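Local coordinates for DUF4783 domain-containing protein (PDB 4OUQ) that is of unknown function but belongs to a family grouped with the NTF2-like proteins, and is probably exported from the cytoplasm, at residues G7-F12 against F60-E65. Numbering follows the deposited sequence.
Sequences GVVVAF and FNVNHE
Over one face of the Phe60 ring sits the CB of Phe12, 3.9 Å from the ring centroid and 23° off the normal, a CH-pi contact. It is displaced toward the rim, and Phe12 CB comes 3.7 Å from Phe60 CD2. The two aromatic planes meet obliquely at 33°, with the centroids of the Phe12 and Phe60 rings 5.1 Å apart. Phe12 turns its CG anti to its own carbonyl carbon; its CB stays against the strand while the ring runs on toward Ile87 of strand 83-94. Phe60, with CG anti to the backbone N, extends its ring alongside the helix, where Leu78 and Ile87 also touch it. A large flat residue suits both places: Phe12 reaches from the helix to the sheet, and Phe60 offers a broad face to Phe12 CB.

One turn earlier on the helix, Val9 takes over. Its CG1 touches both Phe60 CD2, at 4.1 Å, and Val62 CG2, while its CG2 meets Val62 CG2 at 3.8 Å. A short, branched side chain fits here, filling the angle between Phe60 and Val62 at a partly exposed margin; Val62 leans in addition on Ile74.

Helix 6-14 thus packs on an edge strand, 57-67, of the curved mixed sheet, a helix-on-sheet packing consistent with the NTF2-like cone. The axes of segments 7-12 and 60-65 come within 8.2 Å and run at 137°. Beyond Val62 a classic beta bulge, Asn63 and His64 both facing Ile75, interrupts the regular strand. Just past the helical segment, Lys13 NZ adds a polar tie by hydrogen-bonding Phe60 O. Between the two segments themselves no hydrogen bond forms; dispersion and the CH-pi contact supply the attraction, implying that shape complementarity and burial of apolar surface hold them together.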
# COMPACT_ATOMS: atom_id res chain seq x y z
N GLY A 7 -1.82 -10.99 2.81
CA GLY A 7 -1.05 -10.87 1.63
C GLY A 7 -0.51 -9.48 1.34
O GLY A 7 0.50 -9.33 0.66
N VAL A 8 -1.23 -8.45 1.78
CA VAL A 8 -0.79 -7.08 1.60
C VAL A 8 0.47 -6.81 2.41
O VAL A 8 1.40 -6.23 1.92
CB VAL A 8 -1.91 -6.13 1.95
CG1 VAL A 8 -1.39 -4.70 2.06
CG2 VAL A 8 -3.03 -6.26 0.87
N VAL A 9 0.43 -7.24 3.66
CA VAL A 9 1.55 -7.02 4.58
C VAL A 9 2.77 -7.79 4.05
O VAL A 9 3.86 -7.27 4.02
CB VAL A 9 1.20 -7.49 5.99
CG1 VAL A 9 2.43 -7.37 6.90
CG2 VAL A 9 0.05 -6.69 6.56
N VAL A 10 2.56 -9.01 3.60
CA VAL A 10 3.64 -9.84 3.02
C VAL A 10 4.22 -9.17 1.80
O VAL A 10 5.43 -9.10 1.64
CB VAL A 10 3.14 -11.28 2.70
CG1 VAL A 10 4.20 -12.05 1.93
CG2 VAL A 10 2.69 -11.99 4.00
N ALA A 11 3.36 -8.64 0.94
CA ALA A 11 3.85 -7.97 -0.27
C ALA A 11 4.69 -6.73 0.06
O ALA A 11 5.75 -6.54 -0.51
CB ALA A 11 2.68 -7.63 -1.18
N PHE A 12 4.25 -5.94 0.99
CA PHE A 12 5.03 -4.76 1.40
C PHE A 12 6.35 -5.17 2.02
O PHE A 12 7.38 -4.56 1.74
CB PHE A 12 4.26 -3.89 2.36
CG PHE A 12 3.34 -2.88 1.68
CD1 PHE A 12 3.87 -1.77 0.96
CD2 PHE A 12 2.01 -2.94 1.86
CE1 PHE A 12 3.01 -0.87 0.32
CE2 PHE A 12 1.14 -1.99 1.27
CZ PHE A 12 1.65 -1.01 0.48
N PHE A 60 8.80 -4.37 6.55
CA PHE A 60 7.61 -3.64 6.77
C PHE A 60 6.99 -4.11 8.03
O PHE A 60 6.87 -5.33 8.26
CB PHE A 60 6.63 -3.80 5.60
CG PHE A 60 5.31 -3.04 5.78
CD1 PHE A 60 5.28 -1.65 5.72
CD2 PHE A 60 4.09 -3.72 6.01
CE1 PHE A 60 4.11 -0.94 5.88
CE2 PHE A 60 2.88 -2.98 6.11
CZ PHE A 60 2.89 -1.60 6.04
N ASN A 61 6.61 -3.18 8.91
CA ASN A 61 5.91 -3.53 10.14
C ASN A 61 4.64 -2.75 10.31
O ASN A 61 4.67 -1.51 10.23
CB ASN A 61 6.79 -3.37 11.37
CG ASN A 61 7.90 -4.40 11.42
OD1 ASN A 61 7.69 -5.56 11.78
ND2 ASN A 61 9.05 -3.99 11.04
N VAL A 62 3.55 -3.45 10.63
CA VAL A 62 2.27 -2.80 10.87
C VAL A 62 2.31 -2.30 12.32
O VAL A 62 2.53 -3.09 13.26
CB VAL A 62 1.08 -3.76 10.72
CG1 VAL A 62 -0.24 -3.05 11.09
CG2 VAL A 62 1.03 -4.34 9.34
N ASN A 63 2.01 -0.99 12.51
CA ASN A 63 2.03 -0.36 13.77
C ASN A 63 0.59 -0.14 14.33
O ASN A 63 0.37 -0.09 15.52
CB ASN A 63 2.74 1.03 13.70
CG ASN A 63 4.11 0.98 13.01
OD1 ASN A 63 4.34 1.64 11.94
ND2 ASN A 63 4.99 0.25 13.59
N HIS A 64 -0.39 0.12 13.42
CA HIS A 64 -1.75 0.28 13.81
C HIS A 64 -2.69 -0.28 12.75
O HIS A 64 -2.40 -0.26 11.57
CB HIS A 64 -2.15 1.76 14.07
CG HIS A 64 -1.21 2.50 14.98
ND1 HIS A 64 -1.38 2.56 16.33
CD2 HIS A 64 -0.07 3.17 14.71
CE1 HIS A 64 -0.36 3.22 16.86
NE2 HIS A 64 0.45 3.58 15.89
N GLU A 65 -3.85 -0.75 13.23
CA GLU A 65 -4.94 -1.20 12.36
C GLU A 65 -6.24 -0.54 12.84
O GLU A 65 -6.40 -0.24 14.05
CB GLU A 65 -5.07 -2.76 12.41
CG GLU A 65 -3.74 -3.50 12.19
CD GLU A 65 -3.81 -5.00 12.45
OE1 GLU A 65 -4.24 -5.40 13.55
OE2 GLU A 65 -3.37 -5.78 11.57